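Local structure of MIP07328p (Drosophila melanogaster, 6FKK) at residues L251-N256 with P362-A367; V229-K234 with D308-F313; F210-S215 with K223-R228; Y286-T291 with S299-F304. The protein probably acts as a chemorepellent axon-guidance cue that binds semaphorin receptors, its extracellular part pairing a sema domain with a plexin-type repeat. One frame throughout, in Å; residues are numbered along the deposited sequence.

Interaction 1 of 4, residues L251-N256 with P362-A367; sequences LKARLN and PLMEEA. With NAG (2-acetamido-2-deoxy-beta-D-glucopyranose), chain B.
Lys252 and Leu363 form a single beta bridge between segments that run roughly the same way, 21° apart end to end. Lys252 N donates to Pro362 O (2.8 Å), and Met364 N returns a bond to Lys252 O (2.9 Å). Leu363 reaches over this bridge with its CD1, 4.0 Å from Lys252 CG, and the two side chains cross at a slant. The Lys252 chain is extended beyond CG, and its NZ goes on to a salt bridge with Glu213. Met364 bends at chi2 (-60°), which brings SD to 4.2 Å from Leu251 CD1. Strand 251-259 belongs to one blade of the sema beta-propeller. Residues 362-367 form a loop, probably part of the extrusion inserted in the next blade, and lie against the edge of this strand. Further on, Ala367 CB packs 4.1 Å from Arg254 CB and also touches Asn256 CB. The extended Arg254 leads away to Asp268 and lies against the Tyr226 ring as a cation-pi partner. Asn256 ND2 carries the N-linked glycan through C1 of NAG, while its OD1 is hydrogen-bonded to Ser258 OG. The acetyl methyl C8 of that sugar lies 3.7 Å from Arg254 NH1.

Interaction 2 of 4, residues V229-K234 with D308-F313; sequences VARVCK and DILAAF
Val229 and Arg231 of strand 225-233 pack against the end of helix 306-312 and the Phe313 that follows it. The strand is part of a blade of the sema beta-propeller. The helix comes directly after strand 298-305 of the neighbouring blade, which is consistent with the start of the extrusion characteristic of sema domains. Val229 comes first and points toward the helix. Its CG2 lies 3.7 Å from Ile309 CG2, and its CG1 touches the same methyl, so the two branches straddle Ile309 CG2. The carbonyl of Val229 meets the Phe313 ring at its edge, with O 3.6 Å from CZ. Arg231 follows on the same side of the strand. Its CG sits between the backbone N and the carbonyl carbon (chi1 87°), and the chain then runs extended along Phe313 in the opposing direction. CD lies over the ring face, 4.0 Å from the centroid, displaced toward the rim. Guanidinium and ring planes are 21° apart. An alanine in place of Arg231 would probably uncover that face of Phe313 and leave the Gly341 carbonyl without the weak hydrogen bond it receives from NH2. At the tip, Phe313 CB sits over the centre of the guanidinium, 3.6 Å from CZ. Leu310 CD2 approaches the guanidinium edge in its plane, 3.9 Å from NH1.

Interaction 3 of 4, residues F210-S215 with K223-R228; sequences FFRELS and KAVYSR
The Phe211 ring has Arg228 CB over one face, 4.1 Å from the centroid, and Glu213 CB at its edge. The Arg228 guanidinium has Tyr226 CB over the centre of one face. These groups share one side of an antiparallel beta hairpin, strands 206-214 and 225-233, the two middle strands of a sema propeller blade. Phe211 with Arg228 and Glu213 with Tyr226 are its hydrogen-bonded pairs, and each pair is closed by two backbone bonds. Arg212 with Ser227 and Leu214 with Val225 are the non-hydrogen-bonded pairs, with side chains on the other face. There Arg212 CB packs 3.7 Å from Val225 CG1. Leu214 CD1 lies against CD and NZ at the end of the poorly ordered Lys223. Glu213 CG takes the position between backbone N and carbonyl carbon (chi1 67°), and the extended chain crosses Arg228 at about a right angle. Its OE1 is shared between this arginine and Lys252, so one carboxylate oxygen serves two positive charges. Arg228 NH1 has a second acidic partner in Glu217. The salt bridge in the hairpin runs from Arg228 NE to the anti lone pair of Glu213 OE1, 3.1 Å away, with that oxygen 26° out of the guanidinium plane.

Interaction 4 of 4, residues Y286-T291 with S299-F304; sequences YAVFTT and SAVCAF
Phe289 makes the densest part of this contact, meeting Cys302 on the same face of the sheet and the tip of Phe304. Its CZ comes within 3.6 Å of Phe304 CE1. The two rings meet tip to tip, rim against rim, with planes at 58° and centroids 6.0 Å apart. The Phe289 CE1 corner also lies 3.9 Å from Cys302 CB, and Cys302 SG, held in a disulfide to Cys257, sits obliquely to the ring. An alanine at Phe289 would probably open a gap beside this disulfide and leave the Phe304 ring freer to turn. The frame is an antiparallel beta hairpin, strands 282-290 and 298-305, in a blade of the sema propeller. Four backbone bonds join Ala287 with Cys302 and Phe289 with Ala300; the straightest, Phe289 N to Ala300 O, spans 2.8 Å at 178°. On the other face Tyr286 makes a second close spot, with Ala303 CB over its ring, 4.1 Å from the centroid, while its OH bonds to Asp404. The looser part is buried too, with no solvent side. Val288 CG2 and Val301 CG2 are 4.1 Å apart, and Leu386 touches both valines. The side chains of Thr290 and Ser299 touch through CG2 and OG, 3.7 Å apart, and Ser299 OG is hydrogen-bonded to Leu386 N.

How the interactions relate
Interactions 1, 2 and 3 gather around strand 225-233 and its neighbours, while interaction 4 belongs to the next blade. Interactions 3 and 4 are both hairpins within a blade. In interaction 4 every touching residue is buried and the side-chain contacts between the strands are mostly apolar, whereas interaction 3 is partly buried and carries a salt bridge on one face. Interactions 1 and 2, also buried, instead bring segments of the probable extrusion onto the blade: one by backbone bonding along a strand edge that runs out to a glycan at Asn256, the other by side chains alone. Lys252 joins interaction 1 to interaction 3 through Glu213. Apolar contacts of Leu255 and Ile309 with Phe304 tie interactions 1 and 2 to interaction 4.

Interaction 1 of 4, residues L251-N256 with P362-A367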
loop_
_atom_site.group_PDB
_atom_site.type_symbol
_atom_site.label_atom_id
_atom_site.label_comp_id
_atom_site.label_asym_id
_atom_site.label_seq_id
_atom_site.Cartn_x
_atom_site.Cartn_y
_atom_site.Cartn_z
ATOM N N LEU A 251 11.970 11.820 9.989
ATOM C CA LEU A 251 10.879 12.773 10.115
ATOM C C LEU A 251 9.585 12.089 9.702
ATOM O O LEU A 251 9.593 11.122 8.936
ATOM C CB LEU A 251 11.109 14.020 9.254
ATOM C CG LEU A 251 12.330 14.876 9.582
ATOM C CD1 LEU A 251 12.494 15.979 8.552
ATOM C CD2 LEU A 251 12.195 15.462 10.974
ATOM N N LYS A 252 8.466 12.595 10.218
ATOM C CA LYS A 252 7.160 12.066 9.853
ATOM C C LYS A 252 6.140 13.194 9.813
ATOM O O LYS A 252 6.287 14.220 10.483
ATOM C CB LYS A 252 6.690 10.970 10.815
ATOM C CG LYS A 252 6.551 11.402 12.265
ATOM C CD LYS A 252 6.079 10.239 13.126
ATOM C CE LYS A 252 5.945 10.632 14.587
ATOM N NZ LYS A 252 5.500 9.485 15.429
ATOM N N ALA A 253 5.098 12.985 9.014
ATOM C CA ALA A 253 4.010 13.939 8.875
ATOM C C ALA A 253 2.695 13.180 8.830
ATOM O O ALA A 253 2.646 12.018 8.416
ATOM C CB ALA A 253 4.169 14.799 7.616
ATOM N N ARG A 254 1.629 13.842 9.267
ATOM C CA ARG A 254 0.310 13.230 9.250
ATOM C C ARG A 254 -0.269 13.263 7.842
ATOM O O ARG A 254 -0.069 14.223 7.093
ATOM C CB ARG A 254 -0.629 13.949 10.216
ATOM C CG ARG A 254 -2.021 13.342 10.274
ATOM C CD ARG A 254 -2.966 14.167 11.124
ATOM N NE ARG A 254 -4.300 13.576 11.163
ATOM C CZ ARG A 254 -5.342 14.121 11.780
ATOM N NH1 ARG A 254 -5.208 15.276 12.416
ATOM N NH2 ARG A 254 -6.520 13.510 11.760
ATOM N N LEU A 255 -0.980 12.199 7.481
ATOM C CA LEU A 255 -1.731 12.163 6.237
ATOM C C LEU A 255 -3.156 12.636 6.493
ATOM O O LEU A 255 -3.771 12.273 7.501
ATOM C CB LEU A 255 -1.734 10.754 5.648
ATOM C CG LEU A 255 -0.377 10.218 5.190
ATOM C CD1 LEU A 255 -0.516 8.784 4.717
ATOM C CD2 LEU A 255 0.190 11.092 4.084
ATOM N N ASN A 256 -3.674 13.453 5.582
ATOM C CA ASN A 256 -4.981 14.088 5.734
ATOM C C ASN A 256 -5.915 13.532 4.664
ATOM O O ASN A 256 -5.919 14.005 3.524
ATOM C CB ASN A 256 -4.856 15.608 5.637
ATOM C CG ASN A 256 -6.158 16.334 5.941
ATOM O OD1 ASN A 256 -7.251 15.791 5.773
ATOM N ND2 ASN A 256 -6.043 17.578 6.389
ATOM N N PRO A 362 10.416 14.993 15.745
ATOM C CA PRO A 362 10.307 14.207 14.511
ATOM C C PRO A 362 9.005 14.422 13.758
ATOM O O PRO A 362 8.876 13.929 12.630
ATOM C CB PRO A 362 10.413 12.766 15.017
ATOM C CG PRO A 362 9.749 12.823 16.352
ATOM C CD PRO A 362 10.053 14.193 16.931
ATOM N N LEU A 363 8.045 15.137 14.336
ATOM C CA LEU A 363 6.729 15.316 13.739
ATOM C C LEU A 363 6.613 16.711 13.142
ATOM O O LEU A 363 6.886 17.708 13.820
ATOM C CB LEU A 363 5.630 15.090 14.777
ATOM C CG LEU A 363 4.196 15.265 14.284
ATOM C CD1 LEU A 363 3.921 14.335 13.118
ATOM C CD2 LEU A 363 3.220 15.010 15.419
ATOM N N MET A 364 6.207 16.776 11.878
ATOM C CA MET A 364 6.051 18.048 11.192
ATOM C C MET A 364 4.702 18.675 11.527
ATOM O O MET A 364 3.714 17.980 11.781
ATOM C CB MET A 364 6.183 17.861 9.680
ATOM C CG MET A 364 7.447 17.129 9.254
ATOM S SD MET A 364 8.958 17.981 9.745
ATOM C CE MET A 364 8.777 19.520 8.850
ATOM N N GLU A 365 4.671 20.010 11.520
ATOM C CA GLU A 365 3.469 20.732 11.928
ATOM C C GLU A 365 2.319 20.488 10.958
ATOM O O GLU A 365 1.207 20.139 11.369
ATOM C CB GLU A 365 3.772 22.228 12.040
ATOM C CG GLU A 365 2.572 23.086 12.425
ATOM C CD GLU A 365 2.126 22.873 13.861
ATOM O OE1 GLU A 365 2.925 22.343 14.664
ATOM O OE2 GLU A 365 0.977 23.238 14.187
ATOM N N GLU A 366 2.571 20.662 9.666
ATOM C CA GLU A 366 1.524 20.570 8.661
ATOM C C GLU A 366 1.303 19.128 8.226
ATOM O O GLU A 366 2.225 18.307 8.223
ATOM C CB GLU A 366 1.865 21.433 7.445
ATOM C CG GLU A 366 1.906 22.924 7.743
ATOM C CD GLU A 366 0.587 23.447 8.287
ATOM O OE1 GLU A 366 -0.477 22.971 7.836
ATOM O OE2 GLU A 366 0.617 24.329 9.171
ATOM N N ALA A 367 0.062 18.830 7.861
ATOM C CA ALA A 367 -0.308 17.520 7.351
ATOM C C ALA A 367 -0.267 17.518 5.827
ATOM O O ALA A 367 -0.300 18.567 5.176
ATOM C CB ALA A 367 -1.700 17.122 7.842
HETATM C C1 NAG B . -7.219 18.346 6.695
HETATM C C2 NAG B . -6.932 19.461 7.692
HETATM C C3 NAG B . -8.207 20.251 7.994
HETATM C C4 NAG B . -8.927 20.666 6.712
HETATM C C5 NAG B . -9.060 19.484 5.755
HETATM C C6 NAG B . -9.620 19.870 4.406
HETATM C C7 NAG B . -5.083 19.069 9.264
HETATM C C8 NAG B . -4.680 18.448 10.567
HETATM N N2 NAG B . -6.366 18.922 8.919
HETATM O O3 NAG B . -7.833 21.392 8.758
HETATM O O4 NAG B . -10.258 21.090 6.997
HETATM O O5 NAG B . -7.778 18.892 5.522
HETATM O O6 NAG B . -8.790 20.816 3.747
HETATM O O7 NAG B . -4.283 19.674 8.558
#

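Interaction 2 of 4, residues V229-K234 with D308-F313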
loop_
_atom_site.group_PDB
_atom_site.type_symbol
_atom_site.label_atom_id
_atom_site.label_comp_id
_atom_site.label_asym_id
_atom_site.label_seq_id
_atom_site.Cartn_x
_atom_site.Cartn_y
_atom_site.Cartn_z
ATOM N N VAL A 229 3.144 9.454 7.263
ATOM C CA VAL A 229 4.206 9.116 6.326
ATOM C C VAL A 229 5.519 9.579 6.940
ATOM O O VAL A 229 5.627 10.721 7.402
ATOM C CB VAL A 229 3.983 9.740 4.933
ATOM C CG1 VAL A 229 3.779 11.249 5.024
ATOM C CG2 VAL A 229 5.147 9.409 4.012
ATOM N N ALA A 230 6.500 8.684 6.981
ATOM C CA ALA A 230 7.810 8.987 7.533
ATOM C C ALA A 230 8.875 8.716 6.481
ATOM O O ALA A 230 8.665 7.940 5.545
ATOM C CB ALA A 230 8.087 8.166 8.799
ATOM N N ARG A 231 10.025 9.370 6.635
ATOM C CA ARG A 231 11.099 9.239 5.661
ATOM C C ARG A 231 12.443 9.190 6.372
ATOM O O ARG A 231 12.597 9.667 7.499
ATOM C CB ARG A 231 11.087 10.386 4.639
ATOM C CG ARG A 231 11.843 11.632 5.064
ATOM C CD ARG A 231 11.787 12.684 3.971
ATOM N NE ARG A 231 12.607 13.851 4.280
ATOM C CZ ARG A 231 12.690 14.927 3.503
ATOM N NH1 ARG A 231 11.999 14.980 2.373
ATOM N NH2 ARG A 231 13.460 15.947 3.854
ATOM N N VAL A 232 13.416 8.587 5.689
ATOM C CA VAL A 232 14.799 8.530 6.144
ATOM C C VAL A 232 15.704 8.740 4.938
ATOM O O VAL A 232 15.363 8.368 3.811
ATOM C CB VAL A 232 15.135 7.193 6.843
ATOM C CG1 VAL A 232 14.414 7.083 8.175
ATOM C CG2 VAL A 232 14.778 6.021 5.943
ATOM N N CYS A 233 16.861 9.352 5.176
ATOM C CA CYS A 233 17.869 9.484 4.133
ATOM C C CYS A 233 18.620 8.168 3.988
ATOM O O CYS A 233 19.024 7.563 4.985
ATOM C CB CYS A 233 18.850 10.613 4.454
ATOM S SG CYS A 233 18.175 12.292 4.369
ATOM N N LYS A 234 18.805 7.724 2.745
ATOM C CA LYS A 234 19.513 6.468 2.526
ATOM C C LYS A 234 20.998 6.598 2.845
ATOM O O LYS A 234 21.618 5.634 3.306
ATOM C CB LYS A 234 19.311 5.991 1.088
ATOM C CG LYS A 234 17.857 5.739 0.720
ATOM C CD LYS A 234 17.722 5.038 -0.626
ATOM C CE LYS A 234 18.229 5.905 -1.766
ATOM N NZ LYS A 234 17.886 5.338 -3.100
ATOM N N ASP A 308 3.902 16.605 -2.859
ATOM C CA ASP A 308 3.301 17.185 -1.662
ATOM C C ASP A 308 3.775 16.487 -0.395
ATOM O O ASP A 308 3.900 17.131 0.653
ATOM C CB ASP A 308 1.775 17.128 -1.748
ATOM C CG ASP A 308 1.204 18.155 -2.707
ATOM O OD1 ASP A 308 1.879 19.177 -2.952
ATOM O OD2 ASP A 308 0.079 17.940 -3.211
ATOM N N ILE A 309 4.032 15.181 -0.467
ATOM C CA ILE A 309 4.567 14.466 0.688
ATOM C C ILE A 309 5.953 14.991 1.034
ATOM O O ILE A 309 6.242 15.326 2.188
ATOM C CB ILE A 309 4.590 12.952 0.421
ATOM C CG1 ILE A 309 3.170 12.431 0.207
ATOM C CG2 ILE A 309 5.266 12.225 1.568
ATOM C CD1 ILE A 309 3.106 10.953 -0.085
ATOM N N LEU A 310 6.828 15.079 0.032
ATOM C CA LEU A 310 8.186 15.553 0.275
ATOM C C LEU A 310 8.205 17.020 0.683
ATOM O O LEU A 310 9.139 17.463 1.361
ATOM C CB LEU A 310 9.043 15.330 -0.971
ATOM C CG LEU A 310 9.221 13.874 -1.402
ATOM C CD1 LEU A 310 9.989 13.782 -2.709
ATOM C CD2 LEU A 310 9.929 13.093 -0.311
ATOM N N ALA A 311 7.186 17.785 0.288
ATOM C CA ALA A 311 7.157 19.203 0.626
ATOM C C ALA A 311 6.798 19.429 2.089
ATOM O O ALA A 311 7.196 20.443 2.670
ATOM C CB ALA A 311 6.170 19.943 -0.278
ATOM N N ALA A 312 6.051 18.502 2.695
ATOM C CA ALA A 312 5.662 18.663 4.092
ATOM C C ALA A 312 6.873 18.697 5.011
ATOM O O ALA A 312 6.838 19.346 6.063
ATOM C CB ALA A 312 4.712 17.539 4.508
ATOM N N PHE A 313 7.950 18.015 4.633
ATOM C CA PHE A 313 9.165 17.978 5.433
ATOM C C PHE A 313 10.031 19.213 5.244
ATOM O O PHE A 313 11.142 19.270 5.787
ATOM C CB PHE A 313 9.959 16.713 5.106
ATOM C CG PHE A 313 9.170 15.449 5.278
ATOM C CD1 PHE A 313 9.016 14.880 6.530
ATOM C CD2 PHE A 313 8.574 14.836 4.190
ATOM C CE1 PHE A 313 8.286 13.717 6.694
ATOM C CE2 PHE A 313 7.843 13.673 4.347
ATOM C CZ PHE A 313 7.699 13.114 5.601
#

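Interaction 3 of 4, residues F210-S215 with K223-R228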
loop_
_atom_site.group_PDB
_atom_site.type_symbol
_atom_site.label_atom_id
_atom_site.label_comp_id
_atom_site.label_asym_id
_atom_site.label_seq_id
_atom_site.Cartn_x
_atom_site.Cartn_y
_atom_site.Cartn_z
ATOM N N PHE A 210 4.800 4.170 5.463
ATOM C CA PHE A 210 3.413 4.526 5.722
ATOM C C PHE A 210 2.860 3.614 6.806
ATOM O O PHE A 210 2.997 2.389 6.719
ATOM C CB PHE A 210 2.572 4.424 4.447
ATOM C CG PHE A 210 2.992 5.383 3.368
ATOM C CD1 PHE A 210 4.036 5.072 2.513
ATOM C CD2 PHE A 210 2.348 6.600 3.216
ATOM C CE1 PHE A 210 4.427 5.953 1.524
ATOM C CE2 PHE A 210 2.734 7.485 2.228
ATOM C CZ PHE A 210 3.775 7.161 1.380
ATOM N N PHE A 211 2.240 4.211 7.822
ATOM C CA PHE A 211 1.766 3.450 8.969
ATOM C C PHE A 211 0.741 4.278 9.730
ATOM O O PHE A 211 0.587 5.481 9.505
ATOM C CB PHE A 211 2.924 3.049 9.890
ATOM C CG PHE A 211 3.654 4.218 10.494
ATOM C CD1 PHE A 211 4.683 4.840 9.805
ATOM C CD2 PHE A 211 3.317 4.687 11.755
ATOM C CE1 PHE A 211 5.358 5.914 10.359
ATOM C CE2 PHE A 211 3.988 5.759 12.314
ATOM C CZ PHE A 211 5.010 6.373 11.615
ATOM N N ARG A 212 0.039 3.608 10.641
ATOM C CA ARG A 212 -0.863 4.246 11.584
ATOM C C ARG A 212 -0.341 4.010 12.994
ATOM O O ARG A 212 0.262 2.970 13.280
ATOM C CB ARG A 212 -2.292 3.709 11.446
ATOM C CG ARG A 212 -2.409 2.207 11.631
ATOM C CD ARG A 212 -3.830 1.726 11.375
ATOM N NE ARG A 212 -3.970 0.287 11.591
ATOM C CZ ARG A 212 -3.773 -0.631 10.650
ATOM N NH1 ARG A 212 -3.428 -0.259 9.425
ATOM N NH2 ARG A 212 -3.921 -1.919 10.932
ATOM N N GLU A 213 -0.561 4.984 13.872
ATOM C CA GLU A 213 -0.002 4.919 15.216
ATOM C C GLU A 213 -0.861 5.752 16.155
ATOM O O GLU A 213 -1.712 6.534 15.725
ATOM C CB GLU A 213 1.448 5.411 15.241
ATOM C CG GLU A 213 1.591 6.896 14.946
ATOM C CD GLU A 213 2.967 7.434 15.291
ATOM O OE1 GLU A 213 3.296 8.555 14.847
ATOM O OE2 GLU A 213 3.717 6.737 16.008
ATOM N N LEU A 214 -0.615 5.576 17.451
ATOM C CA LEU A 214 -1.270 6.390 18.461
ATOM C C LEU A 214 -0.752 7.821 18.407
ATOM O O LEU A 214 0.371 8.086 17.968
ATOM C CB LEU A 214 -1.044 5.803 19.854
ATOM C CG LEU A 214 -1.626 4.408 20.092
ATOM C CD1 LEU A 214 -1.313 3.928 21.503
ATOM C CD2 LEU A 214 -3.127 4.397 19.832
ATOM N N SER A 215 -1.583 8.751 18.865
ATOM C CA SER A 215 -1.305 10.173 18.739
ATOM C C SER A 215 -0.858 10.751 20.073
ATOM O O SER A 215 -1.468 10.482 21.112
ATOM C CB SER A 215 -2.536 10.927 18.239
ATOM O OG SER A 215 -2.290 12.322 18.223
ATOM N N LYS A 223 -6.310 8.125 23.161
ATOM C CA LYS A 223 -5.940 7.012 22.288
ATOM C C LYS A 223 -6.658 7.151 20.945
ATOM O O LYS A 223 -7.609 6.437 20.618
ATOM C CB LYS A 223 -6.231 5.682 22.966
ATOM C CG LYS A 223 -5.253 5.380 24.087
ATOM C CD LYS A 223 -3.826 5.670 23.631
ATOM C CE LYS A 223 -2.841 5.651 24.787
ATOM N NZ LYS A 223 -1.471 6.041 24.348
ATOM N N ALA A 224 -6.171 8.106 20.161
ATOM C CA ALA A 224 -6.616 8.333 18.797
ATOM C C ALA A 224 -5.539 7.863 17.833
ATOM O O ALA A 224 -4.352 8.141 18.032
ATOM C CB ALA A 224 -6.915 9.812 18.554
ATOM N N VAL A 225 -5.950 7.156 16.791
ATOM C CA VAL A 225 -5.023 6.665 15.782
ATOM C C VAL A 225 -4.934 7.685 14.655
ATOM O O VAL A 225 -5.959 8.156 14.149
ATOM C CB VAL A 225 -5.462 5.292 15.250
ATOM C CG1 VAL A 225 -4.468 4.788 14.221
ATOM C CG2 VAL A 225 -5.595 4.303 16.391
ATOM N N TYR A 226 -3.709 8.031 14.269
ATOM C CA TYR A 226 -3.449 8.892 13.125
ATOM C C TYR A 226 -2.583 8.150 12.116
ATOM O O TYR A 226 -1.779 7.285 12.480
ATOM C CB TYR A 226 -2.751 10.197 13.541
ATOM C CG TYR A 226 -3.635 11.179 14.281
ATOM C CD1 TYR A 226 -5.019 11.083 14.224
ATOM C CD2 TYR A 226 -3.082 12.209 15.029
ATOM C CE1 TYR A 226 -5.828 11.980 14.900
ATOM C CE2 TYR A 226 -3.882 13.112 15.706
ATOM C CZ TYR A 226 -5.253 12.993 15.639
ATOM O OH TYR A 226 -6.052 13.891 16.312
ATOM N N SER A 227 -2.753 8.493 10.844
ATOM C CA SER A 227 -1.965 7.913 9.767
ATOM C C SER A 227 -0.802 8.836 9.429
ATOM O O SER A 227 -0.968 10.056 9.344
ATOM C CB SER A 227 -2.827 7.672 8.528
ATOM O OG SER A 227 -3.913 6.814 8.828
ATOM N N ARG A 228 0.378 8.249 9.238
ATOM C CA ARG A 228 1.602 9.014 9.061
ATOM C C ARG A 228 2.360 8.542 7.830
ATOM O O ARG A 228 2.245 7.388 7.408
ATOM C CB ARG A 228 2.532 8.892 10.278
ATOM C CG ARG A 228 1.858 9.015 11.632
ATOM C CD ARG A 228 1.599 10.458 12.016
ATOM N NE ARG A 228 1.463 10.598 13.463
ATOM C CZ ARG A 228 1.123 11.724 14.078
ATOM N NH1 ARG A 228 0.878 12.817 13.369
ATOM N NH2 ARG A 228 1.026 11.759 15.400
#

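Interaction 4 of 4, residues Y286-T291 with S299-F304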
loop_
_atom_site.group_PDB
_atom_site.type_symbol
_atom_site.label_atom_id
_atom_site.label_comp_id
_atom_site.label_asym_id
_atom_site.label_seq_id
_atom_site.Cartn_x
_atom_site.Cartn_y
_atom_site.Cartn_z
ATOM N N TYR A 286 -1.904 6.021 -4.064
ATOM C CA TYR A 286 -3.278 5.792 -3.646
ATOM C C TYR A 286 -3.299 4.962 -2.370
ATOM O O TYR A 286 -2.568 3.975 -2.246
ATOM C CB TYR A 286 -4.068 5.083 -4.746
ATOM C CG TYR A 286 -4.235 5.893 -6.013
ATOM C CD1 TYR A 286 -3.229 5.946 -6.966
ATOM C CD2 TYR A 286 -5.407 6.596 -6.261
ATOM C CE1 TYR A 286 -3.381 6.680 -8.127
ATOM C CE2 TYR A 286 -5.566 7.332 -7.418
ATOM C CZ TYR A 286 -4.552 7.370 -8.347
ATOM O OH TYR A 286 -4.708 8.103 -9.501
ATOM N N ALA A 287 -4.142 5.367 -1.424
ATOM C CA ALA A 287 -4.211 4.709 -0.128
ATOM C C ALA A 287 -5.661 4.502 0.277
ATOM O O ALA A 287 -6.561 5.224 -0.161
ATOM C CB ALA A 287 -3.475 5.511 0.951
ATOM N N VAL A 288 -5.872 3.504 1.132
ATOM C CA VAL A 288 -7.187 3.157 1.655
ATOM C C VAL A 288 -7.222 3.495 3.138
ATOM O O VAL A 288 -6.326 3.099 3.892
ATOM C CB VAL A 288 -7.506 1.671 1.422
ATOM C CG1 VAL A 288 -8.739 1.270 2.206
ATOM C CG2 VAL A 288 -7.702 1.407 -0.057
ATOM N N PHE A 289 -8.255 4.223 3.554
ATOM C CA PHE A 289 -8.421 4.645 4.936
ATOM C C PHE A 289 -9.768 4.178 5.470
ATOM O O PHE A 289 -10.761 4.150 4.737
ATOM C CB PHE A 289 -8.330 6.170 5.069
ATOM C CG PHE A 289 -6.994 6.743 4.698
ATOM C CD1 PHE A 289 -6.649 6.934 3.369
ATOM C CD2 PHE A 289 -6.093 7.122 5.680
ATOM C CE1 PHE A 289 -5.425 7.472 3.028
ATOM C CE2 PHE A 289 -4.865 7.661 5.344
ATOM C CZ PHE A 289 -4.531 7.835 4.016
ATOM N N THR A 290 -9.796 3.821 6.752
ATOM C CA THR A 290 -11.029 3.517 7.462
ATOM C C THR A 290 -11.158 4.434 8.671
ATOM O O THR A 290 -10.176 5.015 9.142
ATOM C CB THR A 290 -11.083 2.049 7.915
ATOM O OG1 THR A 290 -9.943 1.750 8.731
ATOM C CG2 THR A 290 -11.112 1.110 6.715
ATOM N N THR A 291 -12.385 4.563 9.169
ATOM C CA THR A 291 -12.624 5.378 10.348
ATOM C C THR A 291 -12.314 4.588 11.614
ATOM O O THR A 291 -12.194 3.360 11.605
ATOM C CB THR A 291 -14.071 5.868 10.400
ATOM O OG1 THR A 291 -14.950 4.751 10.577
ATOM C CG2 THR A 291 -14.433 6.593 9.119
ATOM N N SER A 299 -15.171 3.897 5.117
ATOM C CA SER A 299 -13.956 3.641 4.360
ATOM C C SER A 299 -13.803 4.709 3.290
ATOM O O SER A 299 -14.788 5.296 2.834
ATOM C CB SER A 299 -13.978 2.257 3.708
ATOM O OG SER A 299 -14.227 1.256 4.675
ATOM N N ALA A 300 -12.560 4.953 2.887
ATOM C CA ALA A 300 -12.297 5.975 1.887
ATOM C C ALA A 300 -11.016 5.651 1.136
ATOM O O ALA A 300 -10.125 4.971 1.653
ATOM C CB ALA A 300 -12.195 7.368 2.516
ATOM N N VAL A 301 -10.936 6.158 -0.091
ATOM C CA VAL A 301 -9.734 6.079 -0.910
ATOM C C VAL A 301 -9.240 7.498 -1.145
ATOM O O VAL A 301 -9.969 8.332 -1.694
ATOM C CB VAL A 301 -9.990 5.367 -2.247
ATOM C CG1 VAL A 301 -8.763 5.476 -3.137
ATOM C CG2 VAL A 301 -10.353 3.914 -2.012
ATOM N N CYS A 302 -8.008 7.773 -0.726
ATOM C CA CYS A 302 -7.366 9.053 -0.978
ATOM C C CYS A 302 -6.095 8.840 -1.784
ATOM O O CYS A 302 -5.429 7.806 -1.672
ATOM C CB CYS A 302 -7.028 9.792 0.325
ATOM S SG CYS A 302 -8.395 10.711 1.082
ATOM N N ALA A 303 -5.765 9.835 -2.599
ATOM C CA ALA A 303 -4.532 9.851 -3.370
ATOM C C ALA A 303 -3.679 11.020 -2.905
ATOM O O ALA A 303 -4.198 12.100 -2.608
ATOM C CB ALA A 303 -4.810 9.965 -4.871
ATOM N N PHE A 304 -2.372 10.800 -2.837
ATOM C CA PHE A 304 -1.442 11.816 -2.371
ATOM C C PHE A 304 -0.353 12.032 -3.408
ATOM O O PHE A 304 0.160 11.072 -3.991
ATOM C CB PHE A 304 -0.822 11.421 -1.031
ATOM C CG PHE A 304 -1.813 11.352 0.093
ATOM C CD1 PHE A 304 -2.495 10.177 0.365
ATOM C CD2 PHE A 304 -2.062 12.463 0.879
ATOM C CE1 PHE A 304 -3.407 10.113 1.401
ATOM C CE2 PHE A 304 -2.969 12.406 1.916
ATOM C CZ PHE A 304 -3.644 11.230 2.178
#